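Local coordinates for DUF7790 domain-containing protein (Leptospira interrogans serogroup Icterohaemorrhagiae serovar copenhageni, PDB 6ULO) that is of unknown function but probably has a Rossmann-like fold and, in its full-length form, probably sits in the membrane through a transmembrane helix, at residues Q14-S17 against L18-D22; L129-I132 against Q133-F136; I202-T205 against G206-N209; P295-S299 against L300-V304. All blocks are in the same frame, centred on the assembly; numbering follows the deposited sequence. Where two conformers were deposited one is given.

Contact 1. Residues Q14-S17 against L18-D22; sequences QNVS and LNEGD
S17 OG is gripped from two directions: it accepts from E20 N at 2.9 Å along a nearly straight N-H line (163°), and it pairs with water 2, 2.7 Å from OG. A chi1 of 67° sets the hydroxyl between the backbone N and the carbonyl carbon of S17, where it faces the opening turn of helix 18-28 and serves as its N-cap. The S17 carbonyl starts the regular helical pattern, with G21 N donating to S17 O over 3.1 Å. S17 and E20 have the spacing of a capping box, but the carboxylate of E20 lies far from S17 N, and its link to the cap residue is indirect, through water 2. In the conformer described, E20 CD comes up against V16 CG2 at 3.8 Å, the two side chains crossing at a slant, while E20 OE1 accepts from water 1 over 2.9 Å. That same water accepts from V16 N and N15 ND2, so it ties the incoming loop to the glutamate. Beyond the two segments OE1 also forms a salt bridge with K190, and N15 ND2 donates to E188 O. N15, in the conformer described, lays its CB close to G21 N, with OD1 3.6 Å from G21 CA; the asparagine lies mainly against the glycine backbone. Lying on the surface, the junction is held chiefly by polar bonds and water. The lysine and the positive end of the helix dipole would both probably favour a charged E20 carboxylate beside this cap.

Contact 2. Residues L129-I132 against Q133-F136; sequences LELI and QVSF
I132 and F136 form the close-packed side of this turn. The phenyl ring turns its edge to I132 O, which lies near the ring plane, 3.3 Å from F136 CD2, while I132 CG2 touches the same CD2 at 3.9 Å. With F136 CG anti to its own carbonyl carbon (chi1 -59°), the ring turns back alongside the preceding turn, and it also stacks with the ring of Y142. S135 OG adds a short bond of 2.7 Å to L131 O, coming from above the carbonyl plane, and L131 CD1 lies 3.7 Å from that OG. This is the last part of helix 125-135, where the pattern tightens: Q133 N still reaches L129 O, four residues back, but S135 N takes I132 O at 3.0 Å, only three back and well out of the carbonyl plane. Helix 94-109 covers L131, S135 and F136, and helix 139-166 covers L129 and I132. On the open side, at E130, Q133 and V134, the packing is thin. V134 barely reaches the L131 side chain, CG2 to CD1 at 4.5 Å; E130 points outward, where OE2 makes a long, weak ion pair with K126; and the Q133 side chain bends at chi2 to lead its OE1 away to K143.

Contact 3. Residues I202-T205 against G206-N209; sequences ITLT and GIGN
The backbone winds through the first turns of helix 203-214 with i to i+4 bonds: G206 N donates to I202 O and I207 N to T203 O, both at 2.9 Å, and N209 N to T205 O at 3.0 Å in the carbonyl plane. The middle of the series is looser. G208 N reaches L204 O only weakly at 3.4 Å, and I207 N makes a second weak bond to the same oxygen; water 3, 2.8 Å from L204 O, lies beside this carbonyl. Among the side chains, T205 and N209 run side by side on the outer flank, pointing the same way. The threonine methyl CG2 rests 3.7 Å from N209 ND2, and the amide stands over the last carbonyl of the first segment, its CG 3.6 Å from T205 O. The other end of that amide, OD1, is taken by N242 ND2. On the inner flank L204 and I207 cross at a slant and meet only at their ends, CD1 to CD1 at 4.1 Å. I207 CG1, anti to its carbonyl carbon (chi1 -71°), is thereby laid against T203 O at 3.5 Å. T203 turns its hydroxyl to R195 O, and E33 OE2 takes the N-H groups of I202 and T203. T203 and I207 bear on strands 86-91 and 191-195, L204 on strand 86-91 and helix 234-241. Linking strand 191-195 to strand 218-222 across the intervening strands, helix 203-214 is the central beta-alpha-beta crossover expected in a Rossmann-like sheet of order 3-2-1-4-5.

Contact 4. Residues P295-S299 against L300-V304; sequences PGLRS and LQVMV
L300 begins the second segment with its N-H pointing at water 7, 3.0 Å from L300 N, and the same water lies 2.8 Å from S299 OG, so it joins hydroxyl and amide where direct geometry is poor. At Q301 the extended side chain crosses L297 at about a right angle; its amide carbon CD sits 3.5 Å from L297 CD1. Q301 OE1 is then carried back to the loop, where water 6, 2.7 Å away, lies between it and G296 O, while water 5 lies between it and P295 O. Q301 NE2 is hydrogen-bonded to E305 OE2. V302 N donates to the carbonyl of the N-cap residue, R298 O, at 3.1 Å and 169°, and V302 CG2 meets L297 CD1 at 3.9 Å. L297 thus lies against both the glutamine and the valine. M303 N bonds to S299 O at 3.0 Å. M303 CG passes 3.4 Å from S299 O, and the sulfur end reaches in among strands 249-255, 277-282 and 315-318. The start of helix 299-306 therefore joins a watered side at P295 and G296, where the Q301 amide oxygen meets the loop carbonyls through water, to an apolar side where L297 covers V302, and V302 and M303 pack on the sheet.

Along the chain the four contacts follow in series, each a local feature of a helix: the start of helix 18-28 in contact 1, the end region of helix 125-135 in contact 2, the first turns of helix 203-214 in contact 3 and the start of helix 299-306 in contact 4. None touches another. Centres of contacts 1 and 3 lie about 23 Å apart; those of contacts 2 and 4, about 45 Å apart, lie on opposite sides of the chain's centre. Contacts 3 and 4 press on different strands of the mixed sheet, whereas contacts 1 and 2 are surface contacts, the latter also against helices 94-109 and 139-166: separate local elements of one alpha/beta fold, consistent with a Rossmann-like domain.

Contact 1. Residues Q14-S17 against L18-D22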
loop_
_atom_site.group_PDB
_atom_site.type_symbol
_atom_site.label_atom_id
_atom_site.label_comp_id
_atom_site.label_asym_id
_atom_site.label_seq_id
_atom_site.Cartn_x
_atom_site.Cartn_y
_atom_site.Cartn_z
ATOM N N GLN A 14 -19.690 -13.535 6.991
ATOM C CA GLN A 14 -18.446 -13.446 7.741
ATOM C C GLN A 14 -18.393 -12.250 8.686
ATOM O O GLN A 14 -17.545 -12.230 9.581
ATOM C CB GLN A 14 -17.259 -13.367 6.774
ATOM C CG GLN A 14 -17.235 -14.472 5.728
ATOM C CD GLN A 14 -16.926 -15.835 6.329
ATOM O OE1 GLN A 14 -15.881 -16.027 6.919
ATOM N NE2 GLN A 14 -17.850 -16.784 6.186
ATOM N N ASN A 15 -19.256 -11.252 8.530
ATOM C CA ASN A 15 -19.007 -10.072 9.328
ATOM C C ASN A 15 -19.584 -10.196 10.737
ATOM O O ASN A 15 -20.576 -10.880 10.999
ATOM C CB ASN A 15 -19.371 -8.791 8.581
ATOM C CG ASN A 15 -18.503 -8.595 7.346
ATOM O OD1 ASN A 15 -18.985 -8.649 6.219
ATOM N ND2 ASN A 15 -17.202 -8.393 7.562
ATOM N N VAL A 16 -18.876 -9.567 11.678
ATOM C CA VAL A 16 -19.194 -9.746 13.097
ATOM C C VAL A 16 -20.342 -8.866 13.573
ATOM O O VAL A 16 -20.759 -8.978 14.743
ATOM C CB VAL A 16 -17.957 -9.483 13.973
ATOM C CG1 VAL A 16 -16.810 -10.413 13.563
ATOM C CG2 VAL A 16 -17.574 -8.006 13.861
ATOM N N SER A 17 -20.883 -7.997 12.716
ATOM C CA SER A 17 -22.092 -7.244 13.047
ATOM C C SER A 17 -22.715 -6.797 11.739
ATOM O O SER A 17 -22.047 -6.737 10.704
ATOM C CB SER A 17 -21.781 -6.000 13.878
ATOM O OG SER A 17 -21.050 -5.087 13.081
ATOM N N LEU A 18 -24.007 -6.474 11.804
ATOM C CA LEU A 18 -24.663 -5.891 10.642
ATOM C C LEU A 18 -23.958 -4.615 10.190
ATOM O O LEU A 18 -23.757 -4.396 8.984
ATOM C CB LEU A 18 -26.133 -5.621 10.975
ATOM C CG LEU A 18 -26.977 -4.981 9.884
ATOM C CD1 LEU A 18 -27.036 -5.926 8.711
ATOM C CD2 LEU A 18 -28.362 -4.744 10.441
ATOM N N ASN A 19 -23.578 -3.762 11.143
ATOM C CA ASN A 19 -22.891 -2.521 10.793
ATOM C C ASN A 19 -21.587 -2.776 10.035
ATOM O O ASN A 19 -21.295 -2.103 9.036
ATOM C CB ASN A 19 -22.608 -1.669 12.024
ATOM C CG ASN A 19 -21.948 -0.359 11.658
ATOM O OD1 ASN A 19 -22.496 0.425 10.888
ATOM N ND2 ASN A 19 -20.774 -0.113 12.203
ATOM N N GLU A 20 -20.789 -3.747 10.476
ATOM C CA GLU A 20 -19.554 -4.002 9.752
ATOM C C GLU A 20 -19.825 -4.537 8.353
ATOM O O GLU A 20 -19.137 -4.151 7.403
ATOM C CB GLU A 20 -18.619 -4.896 10.560
ATOM C CG GLU A 20 -18.016 -4.134 11.721
ATOM C CD GLU A 20 -16.697 -4.693 12.171
ATOM O OE1 GLU A 20 -16.102 -5.497 11.431
ATOM O OE2 GLU A 20 -16.263 -4.333 13.273
ATOM N N GLY A 21 -20.845 -5.385 8.192
ATOM C CA GLY A 21 -21.187 -5.843 6.859
ATOM C C GLY A 21 -21.654 -4.711 5.962
ATOM O O GLY A 21 -21.312 -4.664 4.774
ATOM N N ASP A 22 -22.421 -3.769 6.521
ATOM C CA ASP A 22 -22.860 -2.617 5.735
ATOM C C ASP A 22 -21.682 -1.724 5.351
ATOM O O ASP A 22 -21.621 -1.214 4.223
ATOM C CB ASP A 22 -23.902 -1.824 6.530
ATOM C CG ASP A 22 -25.242 -2.541 6.671
ATOM O OD1 ASP A 22 -25.507 -3.506 5.923
ATOM O OD2 ASP A 22 -26.016 -2.109 7.538
HETATM O O HOH W 1 -16.521 -8.165 10.493
HETATM O O HOH W 2 -19.058 -4.282 14.727
#

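Contact 2. Residues L129-I132 against Q133-F136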
loop_
_atom_site.group_PDB
_atom_site.type_symbol
_atom_site.label_atom_id
_atom_site.label_comp_id
_atom_site.label_asym_id
_atom_site.label_seq_id
_atom_site.Cartn_x
_atom_site.Cartn_y
_atom_site.Cartn_z
ATOM N N LEU A 129 -2.865 -22.826 -8.179
ATOM C CA LEU A 129 -3.556 -22.708 -9.456
ATOM C C LEU A 129 -4.898 -23.438 -9.447
ATOM O O LEU A 129 -5.863 -22.959 -10.046
ATOM C CB LEU A 129 -2.657 -23.185 -10.600
ATOM C CG LEU A 129 -1.447 -22.285 -10.872
ATOM C CD1 LEU A 129 -0.522 -22.989 -11.843
ATOM C CD2 LEU A 129 -1.877 -20.922 -11.444
ATOM N N GLU A 130 -4.996 -24.551 -8.723
ATOM C CA GLU A 130 -6.291 -25.203 -8.564
ATOM C C GLU A 130 -7.264 -24.351 -7.750
ATOM O O GLU A 130 -8.461 -24.294 -8.053
ATOM C CB GLU A 130 -6.081 -26.547 -7.870
ATOM C CG GLU A 130 -5.368 -27.620 -8.719
ATOM C CD GLU A 130 -4.869 -28.863 -7.934
ATOM O OE1 GLU A 130 -4.988 -28.925 -6.681
ATOM O OE2 GLU A 130 -4.348 -29.792 -8.598
ATOM N N LEU A 131 -6.771 -23.650 -6.733
ATOM C CA LEU A 131 -7.622 -22.770 -5.944
ATOM C C LEU A 131 -8.118 -21.614 -6.803
ATOM O O LEU A 131 -9.308 -21.265 -6.769
ATOM C CB LEU A 131 -6.843 -22.240 -4.747
ATOM C CG LEU A 131 -7.517 -21.160 -3.911
ATOM C CD1 LEU A 131 -8.820 -21.676 -3.353
ATOM C CD2 LEU A 131 -6.582 -20.729 -2.778
ATOM N N ILE A 132 -7.232 -21.020 -7.610
ATOM C CA ILE A 132 -7.682 -19.976 -8.530
ATOM C C ILE A 132 -8.741 -20.537 -9.475
ATOM O O ILE A 132 -9.762 -19.881 -9.746
ATOM C CB ILE A 132 -6.499 -19.364 -9.299
ATOM C CG1 ILE A 132 -5.643 -18.532 -8.339
ATOM C CG2 ILE A 132 -6.995 -18.516 -10.481
ATOM C CD1 ILE A 132 -4.256 -18.170 -8.885
ATOM N N GLN A 133 -8.518 -21.754 -9.993
ATOM C CA GLN A 133 -9.445 -22.347 -10.959
ATOM C C GLN A 133 -10.873 -22.407 -10.427
ATOM O O GLN A 133 -11.829 -22.155 -11.173
ATOM C CB GLN A 133 -8.961 -23.752 -11.331
ATOM C CG GLN A 133 -9.829 -24.452 -12.379
ATOM C CD GLN A 133 -9.751 -23.781 -13.742
ATOM O OE1 GLN A 133 -8.740 -23.174 -14.073
ATOM N NE2 GLN A 133 -10.792 -23.918 -14.547
ATOM N N VAL A 134 -11.045 -22.761 -9.149
ATOM C CA VAL A 134 -12.387 -22.909 -8.587
ATOM C C VAL A 134 -12.975 -21.603 -8.071
ATOM O O VAL A 134 -14.156 -21.588 -7.691
ATOM C CB VAL A 134 -12.455 -23.983 -7.478
ATOM C CG1 VAL A 134 -12.066 -25.340 -8.028
ATOM C CG2 VAL A 134 -11.634 -23.604 -6.260
ATOM N N SER A 135 -12.203 -20.509 -8.039
ATOM C CA SER A 135 -12.597 -19.282 -7.349
ATOM C C SER A 135 -13.130 -18.186 -8.260
ATOM O O SER A 135 -13.593 -17.165 -7.747
ATOM C CB SER A 135 -11.420 -18.749 -6.516
ATOM O OG SER A 135 -11.064 -19.702 -5.521
ATOM N N PHE A 136 -13.098 -18.378 -9.573
ATOM C CA PHE A 136 -13.503 -17.353 -10.533
ATOM C C PHE A 136 -14.232 -18.017 -11.683
ATOM O O PHE A 136 -13.975 -19.173 -12.000
ATOM C CB PHE A 136 -12.270 -16.631 -11.129
ATOM C CG PHE A 136 -11.403 -15.959 -10.098
ATOM C CD1 PHE A 136 -11.678 -14.672 -9.667
ATOM C CD2 PHE A 136 -10.309 -16.620 -9.567
ATOM C CE1 PHE A 136 -10.884 -14.058 -8.722
ATOM C CE2 PHE A 136 -9.511 -16.018 -8.615
ATOM C CZ PHE A 136 -9.804 -14.732 -8.208
#

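Contact 3. Residues I202-T205 against G206-N209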
loop_
_atom_site.group_PDB
_atom_site.type_symbol
_atom_site.label_atom_id
_atom_site.label_comp_id
_atom_site.label_asym_id
_atom_site.label_seq_id
_atom_site.Cartn_x
_atom_site.Cartn_y
_atom_site.Cartn_z
ATOM N N ILE A 202 -11.751 10.051 -10.540
ATOM C CA ILE A 202 -12.868 9.305 -9.960
ATOM C C ILE A 202 -12.474 8.611 -8.658
ATOM O O ILE A 202 -13.121 8.792 -7.626
ATOM C CB ILE A 202 -13.429 8.272 -10.955
ATOM C CG1 ILE A 202 -14.197 8.934 -12.109
ATOM C CG2 ILE A 202 -14.374 7.297 -10.257
ATOM C CD1 ILE A 202 -14.457 7.980 -13.266
ATOM N N THR A 203 -11.453 7.739 -8.696
ATOM C CA THR A 203 -11.287 6.783 -7.595
ATOM C C THR A 203 -10.818 7.435 -6.301
ATOM O O THR A 203 -11.367 7.181 -5.228
ATOM C CB THR A 203 -10.322 5.682 -7.980
ATOM O OG1 THR A 203 -10.784 5.111 -9.206
ATOM C CG2 THR A 203 -10.292 4.611 -6.885
ATOM N N LEU A 204 -9.765 8.234 -6.355
ATOM C CA LEU A 204 -9.196 8.741 -5.105
ATOM C C LEU A 204 -10.129 9.761 -4.449
ATOM O O LEU A 204 -10.317 9.741 -3.218
ATOM C CB LEU A 204 -7.780 9.258 -5.356
ATOM C CG LEU A 204 -6.945 9.647 -4.129
ATOM C CD1 LEU A 204 -6.865 8.501 -3.103
ATOM C CD2 LEU A 204 -5.560 10.043 -4.611
ATOM N N THR A 205 -10.777 10.606 -5.264
ATOM C CA THR A 205 -11.828 11.463 -4.732
ATOM C C THR A 205 -12.956 10.628 -4.162
ATOM O O THR A 205 -13.495 10.934 -3.085
ATOM C CB THR A 205 -12.336 12.412 -5.816
ATOM O OG1 THR A 205 -11.383 13.467 -5.951
ATOM C CG2 THR A 205 -13.693 13.046 -5.427
ATOM N N GLY A 206 -13.290 9.525 -4.852
ATOM C CA GLY A 206 -14.362 8.653 -4.397
ATOM C C GLY A 206 -14.064 8.022 -3.053
ATOM O O GLY A 206 -14.976 7.818 -2.251
ATOM N N ILE A 207 -12.790 7.689 -2.784
ATOM C CA ILE A 207 -12.454 7.130 -1.476
ATOM C C ILE A 207 -12.797 8.130 -0.389
ATOM O O ILE A 207 -13.399 7.785 0.636
ATOM C CB ILE A 207 -10.972 6.731 -1.405
ATOM C CG1 ILE A 207 -10.712 5.494 -2.259
ATOM C CG2 ILE A 207 -10.552 6.492 0.028
ATOM C CD1 ILE A 207 -9.198 5.203 -2.392
ATOM N N GLY A 208 -12.423 9.393 -0.596
ATOM C CA GLY A 208 -12.726 10.390 0.412
ATOM C C GLY A 208 -14.222 10.552 0.614
ATOM O O GLY A 208 -14.701 10.676 1.752
ATOM N N ASN A 209 -14.994 10.528 -0.480
ATOM C CA ASN A 209 -16.447 10.674 -0.335
ATOM C C ASN A 209 -17.061 9.460 0.358
ATOM O O ASN A 209 -17.956 9.605 1.200
ATOM C CB ASN A 209 -17.090 10.887 -1.692
ATOM C CG ASN A 209 -16.717 12.220 -2.286
ATOM O OD1 ASN A 209 -16.360 13.155 -1.570
ATOM N ND2 ASN A 209 -16.822 12.323 -3.594
HETATM O O HOH W 3 -10.727 12.048 -1.627
#

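Contact 4. Residues P295-S299 against L300-V304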
loop_
_atom_site.group_PDB
_atom_site.type_symbol
_atom_site.label_atom_id
_atom_site.label_comp_id
_atom_site.label_asym_id
_atom_site.label_seq_id
_atom_site.Cartn_x
_atom_site.Cartn_y
_atom_site.Cartn_z
ATOM N N PRO A 295 4.284 26.730 -7.951
ATOM C CA PRO A 295 4.253 26.178 -9.313
ATOM C C PRO A 295 5.217 25.009 -9.461
ATOM O O PRO A 295 6.374 25.077 -9.037
ATOM C CB PRO A 295 4.654 27.368 -10.195
ATOM C CG PRO A 295 5.286 28.325 -9.264
ATOM C CD PRO A 295 4.641 28.157 -7.936
ATOM N N GLY A 296 4.728 23.929 -10.057
ATOM C CA GLY A 296 5.635 22.836 -10.305
ATOM C C GLY A 296 6.042 22.057 -9.077
ATOM O O GLY A 296 6.969 21.248 -9.163
ATOM N N LEU A 297 5.340 22.234 -7.951
ATOM C CA LEU A 297 5.668 21.519 -6.721
ATOM C C LEU A 297 5.658 20.013 -6.929
ATOM O O LEU A 297 4.769 19.451 -7.580
ATOM C CB LEU A 297 4.650 21.867 -5.626
ATOM C CG LEU A 297 4.949 21.316 -4.233
ATOM C CD1 LEU A 297 6.199 22.024 -3.671
ATOM C CD2 LEU A 297 3.721 21.494 -3.331
ATOM N N ARG A 298 6.661 19.372 -6.342
ATOM C CA ARG A 298 6.875 17.932 -6.383
ATOM C C ARG A 298 7.296 17.484 -4.992
ATOM O O ARG A 298 7.721 18.302 -4.173
ATOM C CB ARG A 298 8.034 17.585 -7.340
ATOM C CG ARG A 298 7.687 17.692 -8.809
ATOM C CD ARG A 298 8.940 17.702 -9.693
ATOM N NE ARG A 298 8.611 17.819 -11.109
ATOM C CZ ARG A 298 8.344 16.803 -11.924
ATOM N NH1 ARG A 298 8.373 15.550 -11.482
ATOM N NH2 ARG A 298 8.063 17.038 -13.198
ATOM N N SER A 299 7.206 16.169 -4.729
ATOM C CA SER A 299 7.578 15.666 -3.401
ATOM C C SER A 299 9.008 16.070 -3.012
ATOM O O SER A 299 9.270 16.337 -1.836
ATOM C CB SER A 299 7.391 14.146 -3.301
ATOM O OG SER A 299 8.213 13.461 -4.214
ATOM N N LEU A 300 9.947 16.108 -3.970
ATOM C CA LEU A 300 11.318 16.471 -3.621
ATOM C C LEU A 300 11.358 17.865 -3.001
ATOM O O LEU A 300 11.984 18.085 -1.954
ATOM C CB LEU A 300 12.207 16.403 -4.863
ATOM C CG LEU A 300 13.638 16.961 -4.691
ATOM C CD1 LEU A 300 14.443 16.169 -3.634
ATOM C CD2 LEU A 300 14.342 16.982 -6.049
ATOM N N GLN A 301 10.675 18.815 -3.628
ATOM C CA GLN A 301 10.662 20.176 -3.110
ATOM C C GLN A 301 9.975 20.255 -1.748
ATOM O O GLN A 301 10.417 20.987 -0.860
ATOM C CB GLN A 301 9.997 21.106 -4.122
ATOM C CG GLN A 301 9.902 22.544 -3.619
ATOM C CD GLN A 301 9.277 23.494 -4.623
ATOM O OE1 GLN A 301 8.891 23.102 -5.725
ATOM N NE2 GLN A 301 9.166 24.757 -4.237
ATOM N N VAL A 302 8.883 19.508 -1.561
ATOM C CA VAL A 302 8.252 19.410 -0.243
ATOM C C VAL A 302 9.271 18.987 0.815
ATOM O O VAL A 302 9.320 19.537 1.925
ATOM C CB VAL A 302 7.058 18.436 -0.320
ATOM C CG1 VAL A 302 6.481 18.141 1.072
ATOM C CG2 VAL A 302 5.976 19.003 -1.248
ATOM N N MET A 303 10.086 17.992 0.483
ATOM C CA MET A 303 11.080 17.490 1.436
ATOM C C MET A 303 12.256 18.463 1.614
ATOM O O MET A 303 12.727 18.640 2.735
ATOM C CB MET A 303 11.569 16.116 0.989
ATOM C CG MET A 303 10.468 15.072 1.091
ATOM S SD MET A 303 10.956 13.459 0.452
ATOM C CE MET A 303 12.346 13.096 1.544
ATOM N N VAL A 304 12.735 19.092 0.531
ATOM C CA VAL A 304 13.829 20.064 0.635
ATOM C C VAL A 304 13.437 21.196 1.567
ATOM O O VAL A 304 14.218 21.611 2.430
ATOM C CB VAL A 304 14.207 20.594 -0.759
ATOM C CG1 VAL A 304 15.104 21.850 -0.635
ATOM C CG2 VAL A 304 14.928 19.521 -1.560
HETATM O O HOH W 4 9.288 24.009 -8.888
HETATM O O HOH W 5 7.411 25.703 -6.753
HETATM O O HOH W 6 9.203 20.967 -7.301
HETATM O O HOH W 7 9.692 14.351 -6.401
#